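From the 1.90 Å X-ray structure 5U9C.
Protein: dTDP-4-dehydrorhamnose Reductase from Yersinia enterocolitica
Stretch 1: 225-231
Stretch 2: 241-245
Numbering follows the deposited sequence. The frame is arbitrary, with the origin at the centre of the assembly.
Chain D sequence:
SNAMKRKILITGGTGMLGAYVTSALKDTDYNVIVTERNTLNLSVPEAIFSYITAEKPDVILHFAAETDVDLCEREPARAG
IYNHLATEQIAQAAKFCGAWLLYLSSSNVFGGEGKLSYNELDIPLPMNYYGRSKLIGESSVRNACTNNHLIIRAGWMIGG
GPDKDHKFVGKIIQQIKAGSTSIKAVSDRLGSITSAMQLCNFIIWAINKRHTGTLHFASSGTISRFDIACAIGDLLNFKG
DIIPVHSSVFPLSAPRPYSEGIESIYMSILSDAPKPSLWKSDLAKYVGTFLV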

# COMPACT_ATOMS: atom_id res chain seq x y z
N ARG D 225 -8.40 -21.46 -11.63
CA ARG D 225 -8.44 -22.92 -11.65
C ARG D 225 -9.86 -23.37 -11.93
O ARG D 225 -10.07 -24.41 -12.54
CB ARG D 225 -7.97 -23.52 -10.34
CG ARG D 225 -6.54 -23.21 -9.96
CD ARG D 225 -5.55 -23.74 -10.97
NE ARG D 225 -4.19 -23.69 -10.44
CZ ARG D 225 -3.13 -24.25 -11.01
NH1 ARG D 225 -3.25 -24.95 -12.15
NH2 ARG D 225 -1.94 -24.13 -10.41
N PHE D 226 -10.84 -22.60 -11.46
CA PHE D 226 -12.24 -22.90 -11.71
C PHE D 226 -12.54 -22.89 -13.21
O PHE D 226 -13.24 -23.78 -13.71
CB PHE D 226 -13.17 -21.92 -10.96
CG PHE D 226 -14.61 -22.04 -11.34
CD1 PHE D 226 -15.35 -23.17 -10.97
CD2 PHE D 226 -15.25 -21.03 -12.06
CE1 PHE D 226 -16.69 -23.29 -11.32
CE2 PHE D 226 -16.59 -21.14 -12.42
CZ PHE D 226 -17.32 -22.27 -12.05
N ASP D 227 -12.02 -21.88 -13.91
CA ASP D 227 -12.19 -21.77 -15.37
C ASP D 227 -11.58 -23.00 -16.05
O ASP D 227 -12.17 -23.57 -16.98
CB ASP D 227 -11.49 -20.53 -15.94
CG ASP D 227 -12.11 -19.23 -15.50
OD1 ASP D 227 -13.35 -19.14 -15.40
OD2 ASP D 227 -11.35 -18.27 -15.28
N ILE D 228 -10.40 -23.39 -15.60
CA ILE D 228 -9.71 -24.55 -16.16
C ILE D 228 -10.51 -25.84 -15.89
O ILE D 228 -10.67 -26.68 -16.79
CB ILE D 228 -8.27 -24.65 -15.59
CG1 ILE D 228 -7.44 -23.45 -16.06
CG2 ILE D 228 -7.62 -25.96 -16.01
CD1 ILE D 228 -6.08 -23.32 -15.37
N ALA D 229 -11.01 -26.00 -14.66
CA ALA D 229 -11.78 -27.21 -14.35
C ALA D 229 -13.03 -27.28 -15.22
O ALA D 229 -13.35 -28.35 -15.74
CB ALA D 229 -12.14 -27.26 -12.87
N CYS D 230 -13.71 -26.15 -15.40
CA CYS D 230 -14.92 -26.11 -16.25
C CYS D 230 -14.61 -26.51 -17.69
O CYS D 230 -15.38 -27.25 -18.31
CB CYS D 230 -15.56 -24.72 -16.22
SG CYS D 230 -16.33 -24.30 -14.64
N ALA D 231 -13.49 -26.04 -18.22
CA ALA D 231 -13.08 -26.36 -19.59
C ALA D 231 -12.77 -27.87 -19.72
O ALA D 231 -13.20 -28.51 -20.67
CB ALA D 231 -11.89 -25.51 -20.02
N ASP D 241 -21.20 -31.67 -10.76
CA ASP D 241 -21.10 -30.22 -10.57
C ASP D 241 -19.65 -29.78 -10.43
O ASP D 241 -18.86 -30.47 -9.79
CB ASP D 241 -21.85 -29.81 -9.30
CG ASP D 241 -23.33 -30.18 -9.34
OD1 ASP D 241 -23.94 -30.08 -10.42
OD2 ASP D 241 -23.88 -30.56 -8.30
N ILE D 242 -19.29 -28.66 -11.06
CA ILE D 242 -17.97 -28.05 -10.86
C ILE D 242 -18.33 -26.78 -10.07
O ILE D 242 -19.01 -25.90 -10.58
CB ILE D 242 -17.21 -27.78 -12.16
CG1 ILE D 242 -16.94 -29.11 -12.85
CG2 ILE D 242 -15.88 -27.09 -11.83
CD1 ILE D 242 -16.31 -29.02 -14.20
N ILE D 243 -17.87 -26.72 -8.84
CA ILE D 243 -18.24 -25.68 -7.89
C ILE D 243 -17.12 -24.66 -7.70
O ILE D 243 -16.01 -25.05 -7.35
CB ILE D 243 -18.56 -26.36 -6.51
CG1 ILE D 243 -19.68 -27.41 -6.67
CG2 ILE D 243 -18.92 -25.34 -5.43
CD1 ILE D 243 -19.96 -28.24 -5.41
N PRO D 244 -17.41 -23.35 -7.91
CA PRO D 244 -16.38 -22.33 -7.68
C PRO D 244 -16.27 -22.05 -6.19
O PRO D 244 -17.29 -21.85 -5.54
CB PRO D 244 -16.90 -21.10 -8.43
CG PRO D 244 -18.39 -21.26 -8.46
CD PRO D 244 -18.68 -22.75 -8.37
N VAL D 245 -15.07 -22.11 -5.63
CA VAL D 245 -14.89 -21.81 -4.23
C VAL D 245 -13.82 -20.75 -4.02
O VAL D 245 -12.93 -20.59 -4.86
CB VAL D 245 -14.51 -23.06 -3.41
CG1 VAL D 245 -15.61 -24.09 -3.51
CG2 VAL D 245 -13.17 -23.65 -3.84

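A helix and a strand of the same chain lie almost exactly antiparallel here, their directions 174° apart and their axes 8.8 Å from each other at closest approach. The register follows from that geometry: the early helix residue Phe-226 sits across from the late strand residue Pro-244, with their CA atoms 5.8 Å apart, and one helical turn later Cys-230 faces Ile-242, CA to CA 6.5 Å. Four residues along the helix are therefore matched by two along the strand, which is what the rise of about 1.5 Å per residue in a helix and a little over 3 Å in a strand would lead one to expect.

Within the helix, the backbone hydrogen bonds run from residue i+4 to residue i: the amide N of Ala-229 donates to Arg-225 O at 2.8 Å, Cys-230 N to Phe-226 O at 2.9 Å, and Ala-231 N to Asp-227 O at 3.1 Å. No hydrogen bond crosses between the stretches, so the contact rests on shape and apolar surface, and it is compact: 253 Å² buried, both sides summed.

The apolar packing centres on Ile-242, whose CA-to-CB bond points toward the helix and which gives up more area to the contact than any other residue. Its CG2 methyl is shared by three helix side chains, lying 3.9 Å from Phe-226 CE1, 3.9 Å from Ala-229 CB and 4.0 Å from Cys-230 SG. With chi1 near -63° (m) and chi2 near 175° (t), the longer branch extends along the helix surface, bringing CD1 to 3.4 Å from the backbone O of Ala-229 and 3.8 Å from the CA of Cys-230. Ala-229 points its CB, a single methyl, toward the strand, and the isoleucine reaches the helix backbone beside it.

The aromatic pairing is of another kind. Phe-226, with chi1 at 171° (t), reaches out to the strand and lays one ring face against Pro-244. The proline CB stands 3.6 Å from the ring centroid and only 10° off the ring normal, a CH-pi contact in which slightly positive C-H groups meet the electron-rich face. Pro-244 CD adds an apolar contact at 3.6 Å from Phe-226 CE1, and that same ring carbon is 3.5 Å from Pro-244 N. The ring edge is used as well: Ile-242 O lies near the ring plane, 3.6 Å from Phe-226 CE1, an arrangement that sets a carbonyl oxygen beside the weakly positive rim of the ring.

The rules a designer can read are economical. Strand alternation turns Ile-242 toward the helix while Ile-243 and Val-245 point away; Pro-244 points sideways, yet still offers its ring to the phenylalanine. On the helix, Phe-226, Ala-229 and Cys-230 follow the i, i+3, i+4 spacing that gathers residues onto one side, combining a wide aromatic surface with two small side chains around a branched aliphatic one.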